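PDB 2G7L: TetR-family transcriptional regulator from Streptomyces coelicolor, which probably regulates transcription as a dimer that binds operator DNA through an N-terminal helix-turn-helix domain, perhaps in response to a ligand of its C-terminal domain. Local coordinates for residues L49-P53 with A54-V58; A68-L71 with D72-G76; L125-V128 with E129-E133; S138-P141 with G142-A146; S196-P199 with L200-A203. All coordinates share one frame; numbering follows the deposited sequence.

Interaction 1 (L49-P53 with A54-V58); sequences LDTGP and ASLYV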
loop_
_atom_site.group_PDB
_atom_site.type_symbol
_atom_site.label_atom_id
_atom_site.label_comp_id
_atom_site.label_asym_id
_atom_site.label_seq_id
_atom_site.Cartn_x
_atom_site.Cartn_y
_atom_site.Cartn_z
ATOM N N LEU A 49 5.955 -28.738 13.548
ATOM C CA LEU A 49 6.642 -28.723 14.828
ATOM C C LEU A 49 6.113 -29.776 15.832
ATOM O O LEU A 49 6.466 -29.730 17.021
ATOM C CB LEU A 49 6.583 -27.317 15.428
ATOM C CG LEU A 49 7.270 -26.257 14.554
ATOM C CD1 LEU A 49 6.893 -24.835 14.966
ATOM C CD2 LEU A 49 8.748 -26.447 14.619
ATOM N N ASP A 50 5.272 -30.705 15.354
ATOM C CA ASP A 50 4.639 -31.739 16.204
ATOM C C ASP A 50 3.950 -31.129 17.436
ATOM O O ASP A 50 4.136 -31.603 18.542
ATOM C CB ASP A 50 5.649 -32.821 16.632
ATOM C CG ASP A 50 6.455 -33.427 15.431
ATOM O OD1 ASP A 50 7.660 -33.762 15.633
ATOM O OD2 ASP A 50 5.910 -33.579 14.297
ATOM N N THR A 51 3.169 -30.071 17.223
ATOM C CA THR A 51 2.398 -29.385 18.271
ATOM C C THR A 51 1.065 -28.833 17.662
ATOM O O THR A 51 0.786 -29.051 16.464
ATOM C CB THR A 51 3.255 -28.269 18.925
ATOM O OG1 THR A 51 2.552 -27.687 20.029
ATOM C CG2 THR A 51 3.594 -27.183 17.928
ATOM N N GLY A 52 0.246 -28.153 18.469
ATOM C CA GLY A 52 -1.005 -27.564 17.968
ATOM C C GLY A 52 -0.917 -26.054 17.727
ATOM O O GLY A 52 -0.062 -25.378 18.333
ATOM N N PRO A 53 -1.812 -25.498 16.871
ATOM C CA PRO A 53 -1.877 -24.055 16.603
ATOM C C PRO A 53 -1.910 -23.133 17.850
ATOM O O PRO A 53 -1.287 -22.056 17.826
ATOM C CB PRO A 53 -3.174 -23.908 15.806
ATOM C CG PRO A 53 -3.369 -25.244 15.157
ATOM C CD PRO A 53 -2.838 -26.242 16.114
ATOM N N ALA A 54 -2.622 -23.538 18.910
ATOM C CA ALA A 54 -2.716 -22.753 20.160
ATOM C C ALA A 54 -1.351 -22.435 20.778
ATOM O O ALA A 54 -1.140 -21.367 21.367
ATOM C CB ALA A 54 -3.612 -23.480 21.186
ATOM N N SER A 55 -0.431 -23.376 20.648
ATOM C CA SER A 55 0.935 -23.197 21.124
ATOM C C SER A 55 1.695 -22.126 20.359
ATOM O O SER A 55 2.438 -21.366 20.942
ATOM C CB SER A 55 1.694 -24.506 21.002
ATOM O OG SER A 55 0.926 -25.535 21.557
ATOM N N LEU A 56 1.497 -22.085 19.051
ATOM C CA LEU A 56 2.202 -21.147 18.192
ATOM C C LEU A 56 1.687 -19.740 18.365
ATOM O O LEU A 56 2.421 -18.799 18.129
ATOM C CB LEU A 56 2.051 -21.547 16.733
ATOM C CG LEU A 56 2.422 -22.943 16.281
ATOM C CD1 LEU A 56 2.308 -22.991 14.790
ATOM C CD2 LEU A 56 3.802 -23.296 16.736
ATOM N N TYR A 57 0.429 -19.604 18.779
ATOM C CA TYR A 57 -0.260 -18.302 18.818
ATOM C C TYR A 57 0.223 -17.401 19.916
ATOM O O TYR A 57 -0.016 -16.203 19.882
ATOM C CB TYR A 57 -1.801 -18.453 18.928
ATOM C CG TYR A 57 -2.498 -18.829 17.634
ATOM C CD1 TYR A 57 -3.456 -19.848 17.602
ATOM C CD2 TYR A 57 -2.192 -18.183 16.457
ATOM C CE1 TYR A 57 -4.088 -20.216 16.404
ATOM C CE2 TYR A 57 -2.808 -18.518 15.266
ATOM C CZ TYR A 57 -3.761 -19.533 15.231
ATOM O OH TYR A 57 -4.375 -19.838 14.030
ATOM N N VAL A 58 0.894 -17.967 20.895
ATOM C CA VAL A 58 1.498 -17.165 21.937
ATOM C C VAL A 58 2.734 -16.413 21.408
ATOM O O VAL A 58 3.061 -15.332 21.896
ATOM C CB VAL A 58 1.792 -18.010 23.221
ATOM C CG1 VAL A 58 1.570 -19.468 22.969
ATOM C CG2 VAL A 58 3.195 -17.754 23.779
#
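L49 and L56 meet through single methyl groups, CD1 of L49 lying 3.9 Å from CD2 of L56, and their side chains cross at a slant rather than running alongside each other. L56 holds its CG anti to its own carbonyl carbon (chi1 -54°), which carries CD2 back toward the loop, where CG2 of T51 also comes within 4.1 Å of it. T51 therefore presents two different branches: its methyl faces the leucine, while OG1 turns to S55, whose OG stands 3.1 Å away. The two hydroxyls are at hydrogen-bonding distance, although the donor's proton has a second acceptor within reach. Farther along, Y57 brings one side of its ring back to P53. CE1 of Y57 lies 3.9 Å from CB of P53, and CD1 approaches the O atom of P53 obliquely. The backbone adds its own links. S55 N donates to G52 O at 3.1 Å, and P53 O receives weak bonds from both L56 N and Y57 N. Just before this turn, D50, with positive phi, is the C-prime residue of a Schellman motif that ends helix 42-48. The turn thus joins the two helices of the helix-turn-helix, the part of TetR-family regulators that reads operator DNA. L49 and L56 also pack on I24 of helix 21-35. The chemistry is consequently divided: methyl groups fasten the turn to the domain core, whereas a close hydroxyl pair and mostly weak backbone bonds accompany the start of helix 53-56.

Interaction 2 (A68-L71 with D72-G76); sequences AAVL and DALLG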
loop_
_atom_site.group_PDB
_atom_site.type_symbol
_atom_site.label_atom_id
_atom_site.label_comp_id
_atom_site.label_asym_id
_atom_site.label_seq_id
_atom_site.Cartn_x
_atom_site.Cartn_y
_atom_site.Cartn_z
ATOM N N ALA A 68 5.057 -11.291 8.680
ATOM C CA ALA A 68 5.937 -10.184 9.125
ATOM C C ALA A 68 7.304 -10.705 9.687
ATOM O O ALA A 68 8.380 -10.175 9.325
ATOM C CB ALA A 68 5.257 -9.321 10.128
ATOM N N ALA A 69 7.254 -11.690 10.584
ATOM C CA ALA A 69 8.450 -12.428 11.090
ATOM C C ALA A 69 9.279 -13.029 9.960
ATOM O O ALA A 69 10.485 -12.926 9.951
ATOM C CB ALA A 69 7.981 -13.534 12.038
ATOM N N VAL A 70 8.635 -13.655 8.985
ATOM C CA VAL A 70 9.387 -14.170 7.846
ATOM C C VAL A 70 9.990 -13.032 7.041
ATOM O O VAL A 70 11.095 -13.151 6.474
ATOM C CB VAL A 70 8.489 -15.016 6.925
ATOM C CG1 VAL A 70 9.211 -15.392 5.661
ATOM C CG2 VAL A 70 7.979 -16.309 7.708
ATOM N N LEU A 71 9.235 -11.934 6.898
ATOM C CA LEU A 71 9.815 -10.775 6.177
ATOM C C LEU A 71 10.961 -10.255 6.961
ATOM O O LEU A 71 12.023 -9.961 6.376
ATOM C CB LEU A 71 8.782 -9.652 5.905
ATOM C CG LEU A 71 9.326 -8.426 5.163
ATOM C CD1 LEU A 71 9.927 -8.852 3.844
ATOM C CD2 LEU A 71 8.175 -7.411 4.981
ATOM N N ASP A 72 10.789 -10.121 8.273
ATOM C CA ASP A 72 11.922 -9.664 9.086
ATOM C C ASP A 72 13.208 -10.468 8.868
ATOM O O ASP A 72 14.270 -9.915 8.564
ATOM C CB ASP A 72 11.574 -9.564 10.554
ATOM C CG ASP A 72 12.613 -8.756 11.334
ATOM O OD1 ASP A 72 13.727 -9.273 11.491
ATOM O OD2 ASP A 72 12.338 -7.635 11.829
ATOM N N ALA A 73 13.095 -11.784 8.930
ATOM C CA ALA A 73 14.204 -12.671 8.642
ATOM C C ALA A 73 14.889 -12.279 7.329
ATOM O O ALA A 73 16.114 -12.127 7.285
ATOM C CB ALA A 73 13.685 -14.149 8.561
ATOM N N LEU A 74 14.097 -12.102 6.271
ATOM C CA LEU A 74 14.622 -11.864 4.895
ATOM C C LEU A 74 15.319 -10.499 4.739
ATOM O O LEU A 74 16.116 -10.278 3.815
ATOM C CB LEU A 74 13.481 -12.009 3.862
ATOM C CG LEU A 74 12.906 -13.428 3.697
ATOM C CD1 LEU A 74 11.476 -13.397 3.269
ATOM C CD2 LEU A 74 13.707 -14.238 2.660
ATOM N N LEU A 75 15.053 -9.618 5.697
ATOM C CA LEU A 75 15.616 -8.255 5.734
ATOM C C LEU A 75 17.011 -8.188 6.353
ATOM O O LEU A 75 17.599 -7.108 6.435
ATOM C CB LEU A 75 14.676 -7.308 6.514
ATOM C CG LEU A 75 13.660 -6.462 5.731
ATOM C CD1 LEU A 75 13.402 -7.000 4.351
ATOM C CD2 LEU A 75 12.368 -6.266 6.503
ATOM N N GLY A 76 17.527 -9.330 6.834
ATOM C CA GLY A 76 18.909 -9.403 7.284
ATOM C C GLY A 76 19.856 -9.336 6.092
ATOM O O GLY A 76 21.058 -9.049 6.250
#
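The amides of D72, A73 and L74 donate to the carbonyl oxygens of A68, A69 and V70 in regular alpha-helical steps, the bond from A73 N to A69 O measuring 3.0 Å and being nearly straight at 172°. The pattern fades at the next step, where L75 N makes only a weak bond to L71 O, at 127°, while also donating to D72 O as the helix runs out. Two leucine-centred pairs mark successive positions along this turn. V70 and L74 lie side by side and point the same way, with CG1 of V70 3.9 Å from CD1 of L74. The same CD1 of L74 sits 3.2 Å from the O atom of V70, so the methyl lies close against the carbonyl that its own amide uses. L71 and L75 meet at a slant instead, CG of L71 being 4.0 Å from CD2 of L75. The extended set of L71 about its first torsion, with CG opposite the backbone N (chi1 180°), sends its branches out from the helix beside those of L75. D72 takes its carboxylate away from the turn: OD2 accepts a hydrogen bond from Y124 N and a weak one from G121 N, which ties a buried acid to the start of helix 122-136. V70 and A73 face helix 21-35 through A28 and V29. L71, L74 and L75 all pack on V103 of helix 89-106, and L71 and L74 further meet L110, placing this end of helix 63-74 between helix 21-35 of the N-terminal domain and helices 89-106 and 108-116 of the C-terminal domain.

Interaction 3 (L125-V128 with E129-E133); sequences LRLV and ERVLE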
loop_
_atom_site.group_PDB
_atom_site.type_symbol
_atom_site.label_atom_id
_atom_site.label_comp_id
_atom_site.label_asym_id
_atom_site.label_seq_id
_atom_site.Cartn_x
_atom_site.Cartn_y
_atom_site.Cartn_z
ATOM N N LEU A 125 13.851 -3.207 12.874
ATOM C CA LEU A 125 14.349 -2.149 13.753
ATOM C C LEU A 125 15.718 -1.576 13.297
ATOM O O LEU A 125 15.965 -0.386 13.462
ATOM C CB LEU A 125 14.420 -2.658 15.211
ATOM C CG LEU A 125 13.215 -2.270 16.079
ATOM C CD1 LEU A 125 11.903 -2.693 15.404
ATOM C CD2 LEU A 125 13.382 -2.938 17.435
ATOM N N ARG A 126 16.580 -2.417 12.723
ATOM C CA ARG A 126 17.833 -1.949 12.147
ATOM C C ARG A 126 17.683 -1.165 10.839
ATOM O O ARG A 126 18.398 -0.172 10.610
ATOM C CB ARG A 126 18.839 -3.101 11.928
ATOM C CG ARG A 126 19.605 -3.495 13.254
ATOM C CD ARG A 126 20.652 -4.600 12.975
ATOM N NE ARG A 126 20.323 -5.377 11.773
ATOM C CZ ARG A 126 21.041 -5.408 10.643
ATOM N NH1 ARG A 126 22.173 -4.694 10.547
ATOM N NH2 ARG A 126 20.615 -6.156 9.601
ATOM N N LEU A 127 16.824 -1.673 9.948
ATOM C CA LEU A 127 16.375 -0.892 8.792
ATOM C C LEU A 127 15.824 0.432 9.215
ATOM O O LEU A 127 16.261 1.429 8.699
ATOM C CB LEU A 127 15.323 -1.631 7.975
ATOM C CG LEU A 127 14.787 -0.881 6.736
ATOM C CD1 LEU A 127 15.781 -0.984 5.573
ATOM C CD2 LEU A 127 13.481 -1.614 6.360
ATOM N N VAL A 128 14.876 0.478 10.134
ATOM C CA VAL A 128 14.334 1.769 10.516
ATOM C C VAL A 128 15.357 2.726 11.126
ATOM O O VAL A 128 15.367 3.902 10.763
ATOM C CB VAL A 128 12.839 1.818 11.168
ATOM C CG1 VAL A 128 12.017 0.513 11.076
ATOM C CG2 VAL A 128 12.645 2.728 12.434
ATOM N N GLU A 129 16.238 2.202 12.003
ATOM C CA GLU A 129 17.278 3.018 12.664
ATOM C C GLU A 129 18.129 3.709 11.582
ATOM O O GLU A 129 18.387 4.870 11.642
ATOM C CB GLU A 129 18.155 2.086 13.572
ATOM C CG GLU A 129 19.439 2.724 14.040
ATOM C CD GLU A 129 19.169 3.710 15.117
ATOM O OE1 GLU A 129 18.019 3.668 15.618
ATOM O OE2 GLU A 129 20.088 4.545 15.452
ATOM N N ARG A 130 18.547 2.956 10.591
ATOM C CA ARG A 130 19.373 3.419 9.538
ATOM C C ARG A 130 18.672 4.431 8.592
ATOM O O ARG A 130 19.296 5.351 8.075
ATOM C CB ARG A 130 19.762 2.197 8.713
ATOM C CG ARG A 130 20.672 2.504 7.490
ATOM C CD ARG A 130 22.033 3.167 7.957
ATOM N NE ARG A 130 22.946 3.297 6.818
ATOM C CZ ARG A 130 23.960 4.167 6.761
ATOM N NH1 ARG A 130 24.192 5.024 7.777
ATOM N NH2 ARG A 130 24.696 4.195 5.659
ATOM N N VAL A 131 17.393 4.223 8.304
ATOM C CA VAL A 131 16.684 5.100 7.368
ATOM C C VAL A 131 16.553 6.380 8.084
ATOM O O VAL A 131 16.730 7.429 7.499
ATOM C CB VAL A 131 15.302 4.528 7.024
ATOM C CG1 VAL A 131 14.430 5.620 6.350
ATOM C CG2 VAL A 131 15.480 3.433 6.096
ATOM N N LEU A 132 16.289 6.295 9.391
ATOM C CA LEU A 132 16.102 7.477 10.190
ATOM C C LEU A 132 17.406 8.326 10.289
ATOM O O LEU A 132 17.380 9.580 10.196
ATOM C CB LEU A 132 15.694 7.062 11.588
ATOM C CG LEU A 132 14.269 6.803 12.008
ATOM C CD1 LEU A 132 14.222 6.160 13.421
ATOM C CD2 LEU A 132 13.520 8.079 12.065
ATOM N N GLU A 133 18.523 7.616 10.476
ATOM C CA GLU A 133 19.859 8.211 10.583
ATOM C C GLU A 133 20.182 9.043 9.347
ATOM O O GLU A 133 20.618 10.180 9.438
ATOM C CB GLU A 133 20.872 7.049 10.647
ATOM C CG GLU A 133 22.223 7.369 11.261
ATOM C CD GLU A 133 23.251 6.252 10.971
ATOM O OE1 GLU A 133 24.391 6.619 10.590
ATOM O OE2 GLU A 133 22.922 5.024 11.051
#
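V128 and L132 form the closest side-chain pair of this helical turn, lying alongside each other and pointing the same way, with CG2 of V128 3.9 Å from CD1 of L132. One step back, L127 and V131 meet more loosely, CG of L127 standing 4.4 Å from CG2 of V131. That CG2 nevertheless rests 3.4 Å from the O atom of L127, since the valine sets CG2 anti to its carbonyl carbon and thereby turns it down toward the preceding turn. Beneath these pairs runs an uninterrupted ladder of alpha-helical bonds. V131 N donates to L127 O at 3.0 Å, and L132 N reaches V128 O at 2.9 Å. Charged groups occupy the outer shell. R130 bends at its second torsion (chi2 60°) and brings its guanidinium round to E133, whose carboxylate meets the edge in plane; the salt bridge from R130 NH1 to E133 OE1 spans 3.2 Å. OE1 of E133 also pairs with R137, so one carboxylate oxygen is shared between two arginines. E129 carries its carboxylate out of the turn to the second subunit, where OE2 accepts from A193 N and OE1 from I194 N. Both oxygens thus receive backbone amides at the start of that subunit's helix 192-197, and the positive end of the helix dipole probably favours the charged acid. V128 and L132 pack on I194 of the same partner. Within its own subunit, helix 122-136 turns L127 and V131 toward helix 89-106, and L127, V131 and L132 toward helix 142-161.

Interaction 4 (S138-P141 with G142-A146); sequences SGAP and GAQVA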
loop_
_atom_site.group_PDB
_atom_site.type_symbol
_atom_site.label_atom_id
_atom_site.label_comp_id
_atom_site.label_asym_id
_atom_site.label_seq_id
_atom_site.Cartn_x
_atom_site.Cartn_y
_atom_site.Cartn_z
ATOM N N SER A 138 19.536 15.363 6.412
ATOM C CA SER A 138 18.926 16.397 5.591
ATOM C C SER A 138 18.855 17.712 6.386
ATOM O O SER A 138 18.691 18.759 5.787
ATOM C CB SER A 138 17.486 15.972 5.215
ATOM O OG SER A 138 16.610 16.119 6.357
ATOM N N GLY A 139 18.924 17.659 7.716
ATOM C CA GLY A 139 18.710 18.824 8.551
ATOM C C GLY A 139 17.268 19.089 8.899
ATOM O O GLY A 139 16.981 19.872 9.803
ATOM N N ALA A 140 16.313 18.429 8.219
ATOM C CA ALA A 140 14.869 18.676 8.475
ATOM C C ALA A 140 14.505 18.445 9.941
ATOM O O ALA A 140 15.127 17.663 10.594
ATOM C CB ALA A 140 14.030 17.776 7.576
ATOM N N PRO A 141 13.506 19.142 10.469
ATOM C CA PRO A 141 13.091 18.892 11.817
ATOM C C PRO A 141 12.720 17.442 12.122
ATOM O O PRO A 141 12.401 16.665 11.211
ATOM C CB PRO A 141 11.911 19.824 12.014
ATOM C CG PRO A 141 12.160 20.983 11.046
ATOM C CD PRO A 141 12.795 20.288 9.846
ATOM N N GLY A 142 12.798 17.074 13.401
ATOM C CA GLY A 142 12.737 15.657 13.791
ATOM C C GLY A 142 11.348 15.056 13.532
ATOM O O GLY A 142 11.246 13.862 13.222
ATOM N N ALA A 143 10.294 15.869 13.645
ATOM C CA ALA A 143 8.937 15.371 13.402
ATOM C C ALA A 143 8.802 14.878 11.962
ATOM O O ALA A 143 8.206 13.827 11.695
ATOM C CB ALA A 143 7.911 16.418 13.715
ATOM N N GLN A 144 9.435 15.599 11.036
ATOM C CA GLN A 144 9.394 15.303 9.613
ATOM C C GLN A 144 10.239 14.112 9.294
ATOM O O GLN A 144 9.928 13.302 8.366
ATOM C CB GLN A 144 9.867 16.502 8.800
ATOM C CG GLN A 144 8.851 17.626 8.869
ATOM C CD GLN A 144 9.427 19.011 8.512
ATOM O OE1 GLN A 144 9.206 19.968 9.242
ATOM N NE2 GLN A 144 10.102 19.111 7.385
ATOM N N VAL A 145 11.355 13.963 10.011
ATOM C CA VAL A 145 12.125 12.723 9.744
ATOM C C VAL A 145 11.424 11.460 10.310
ATOM O O VAL A 145 11.488 10.443 9.704
ATOM C CB VAL A 145 13.697 12.834 9.899
ATOM C CG1 VAL A 145 14.224 14.251 10.254
ATOM C CG2 VAL A 145 14.362 11.644 10.526
ATOM N N ALA A 146 10.720 11.609 11.417
ATOM C CA ALA A 146 10.009 10.545 12.104
ATOM C C ALA A 146 8.788 10.057 11.282
ATOM O O ALA A 146 8.684 8.867 11.030
ATOM C CB ALA A 146 9.553 11.074 13.523
#
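P141 and Q144 lie side by side at the opening of helix 142-161, both pointing the same way, and the proline ring backs onto the amide at the glutamine's end. OE1 of Q144 is 3.6 Å from CG of P141, while NE2 of Q144 is 3.8 Å from CD of P141. Beyond CG the glutamine is extended, and its amide is held by a further bond: NE2 donates to I221 O of helix 206-223. The tighter part of the contact gathers on the O atom of P141, the residue at the N-cap position. V145 N donates to it at 3.1 Å within the carbonyl plane, at an N-H...O angle of 151°, and Q144 N adds a weak second bond. CG1 of V145 lies beside P141 O and A140 O. By contrast, the outer side of the corner is exposed at G139 and P141 of the loop and at G142, the first residue of the helix; G139 has the positive phi of a residue leaving a helix. Even there the chain is not slack, because S138 OG accepts from A140 N at 3.0 Å in an ST turn and also bonds L135 O, joining the loop to the end of the preceding helix. V145 packs on L132, L135 and A136 of helix 122-136, closing the corner between the two helices, while A143 and A146 pack on L200 of the second subunit, and V145 on H197 of that subunit.

Interaction 5 (S196-P199 with L200-A203); sequences SHMP and LLVA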
loop_
_atom_site.group_PDB
_atom_site.type_symbol
_atom_site.label_atom_id
_atom_site.label_comp_id
_atom_site.label_asym_id
_atom_site.label_seq_id
_atom_site.Cartn_x
_atom_site.Cartn_y
_atom_site.Cartn_z
ATOM N N SER A 196 -5.850 14.252 -21.970
ATOM C CA SER A 196 -4.782 15.253 -21.826
ATOM C C SER A 196 -3.452 14.662 -21.242
ATOM O O SER A 196 -2.310 15.042 -21.619
ATOM C CB SER A 196 -5.367 16.352 -20.936
ATOM O OG SER A 196 -4.451 17.388 -20.716
ATOM N N HIS A 197 -3.607 13.681 -20.354
ATOM C CA HIS A 197 -2.464 13.126 -19.596
ATOM C C HIS A 197 -1.975 11.736 -20.025
ATOM O O HIS A 197 -1.093 11.162 -19.392
ATOM C CB HIS A 197 -2.762 13.204 -18.130
ATOM C CG HIS A 197 -2.830 14.619 -17.626
ATOM N ND1 HIS A 197 -4.016 15.300 -17.468
ATOM C CD2 HIS A 197 -1.854 15.474 -17.234
ATOM C CE1 HIS A 197 -3.777 16.505 -16.983
ATOM N NE2 HIS A 197 -2.469 16.636 -16.832
HETATM N N MSE A 198 -2.535 11.240 -21.129
HETATM C CA MSE A 198 -2.131 10.008 -21.762
HETATM C C MSE A 198 -1.152 10.378 -22.852
HETATM O O MSE A 198 -1.393 11.339 -23.571
HETATM C CB MSE A 198 -3.355 9.317 -22.396
HETATM C CG MSE A 198 -4.313 8.700 -21.376
HETATM SE SE MSE A 198 -3.500 7.216 -20.436
HETATM C CE MSE A 198 -2.850 6.322 -22.035
ATOM N N PRO A 199 -0.062 9.598 -23.032
ATOM C CA PRO A 199 0.350 8.299 -22.516
ATOM C C PRO A 199 1.001 8.254 -21.117
ATOM O O PRO A 199 1.107 7.164 -20.527
ATOM C CB PRO A 199 1.382 7.836 -23.547
ATOM C CG PRO A 199 1.918 9.064 -24.140
ATOM C CD PRO A 199 0.945 10.168 -23.932
ATOM N N LEU A 200 1.418 9.398 -20.582
ATOM C CA LEU A 200 2.213 9.385 -19.339
ATOM C C LEU A 200 1.444 8.840 -18.129
ATOM O O LEU A 200 2.059 8.304 -17.200
ATOM C CB LEU A 200 2.815 10.776 -19.003
ATOM C CG LEU A 200 4.129 11.169 -19.678
ATOM C CD1 LEU A 200 4.573 12.545 -19.212
ATOM C CD2 LEU A 200 5.238 10.161 -19.434
ATOM N N LEU A 201 0.121 8.983 -18.129
ATOM C CA LEU A 201 -0.706 8.500 -17.029
ATOM C C LEU A 201 -0.461 6.968 -16.817
ATOM O O LEU A 201 -0.491 6.452 -15.702
ATOM C CB LEU A 201 -2.153 8.801 -17.339
ATOM C CG LEU A 201 -3.236 8.464 -16.328
ATOM C CD1 LEU A 201 -2.780 9.040 -15.025
ATOM C CD2 LEU A 201 -4.603 9.017 -16.738
ATOM N N VAL A 202 -0.161 6.267 -17.906
ATOM C CA VAL A 202 0.132 4.821 -17.829
ATOM C C VAL A 202 1.593 4.451 -18.213
ATOM O O VAL A 202 1.950 3.283 -18.235
ATOM C CB VAL A 202 -0.943 3.998 -18.642
ATOM C CG1 VAL A 202 -2.360 4.459 -18.260
ATOM C CG2 VAL A 202 -0.755 4.212 -20.159
ATOM N N ALA A 203 2.445 5.434 -18.470
ATOM C CA ALA A 203 3.852 5.152 -18.798
ATOM C C ALA A 203 4.861 5.012 -17.622
ATOM O O ALA A 203 4.599 5.423 -16.454
ATOM C CB ALA A 203 4.367 6.135 -19.874
#
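M198, a selenomethionine, packs on L201 and V202 in a cis-proline turn between helices 192-197 and 206-223 of the TetR-like C-terminal domain, the cis peptide bond being the one before P199. The bond to CB points away from L200-A203, and bends at the second and third torsions (chi2 -67°, chi3 -49°) bring SE and CE back. CB and CG lead out to the two atoms that make the contacts. SE reaches CB of L201 at 3.7 Å and, at the same distance, CG1 of V202. The terminal CE goes on to CG2 of V202, 3.5 Å away, so selenium and methyl touch separate branches of one valine. Both L201 and V202 cross the M198 chain at an angle instead of lying along it. Beneath this apolar cover the backbone closes two turns. L201 N donates to H197 O at 2.8 Å, and V202 N donates to P199 O at 3.0 Å. The carbonyls of L201 and A203 both bond R209 at the beginning of helix 206-223, which helps set the path into that helix. M198 and V202 share R184 of helix 178-185 as a packing neighbour, and H197 ND1 is hydrogen-bonded to A193 O, one turn back in its own helix. H197, L200 and L201 pack on G142, A143 and L132 of the second subunit, respectively, placing this turn at the dimer interface. L200 O adds a weak hydrogen bond from W147 NE1 of that subunit, and CB of L201 rests 3.3 Å from H197 O.

How the interactions relate
The five contacts follow the chain from the DNA-binding domain into the C-terminal domain, where interactions 3, 4 and 5 share the dimer interface. Interaction 1 lies in the helix-turn-helix, its centre 20 Å from that of interaction 2 and 51 Å from that of interaction 5, on the opposite side of the chain's centre. Interaction 2 bridges the domains, with its nearest atoms about 4 Å from interaction 3. Interactions 3 and 4 touch directly, L132 O lying 3.7 Å from V145 CG2. Within one chain interaction 5 is remote from both, nearest atoms being about 25 Å and 27 Å away, yet across the dimer its residues pack on theirs.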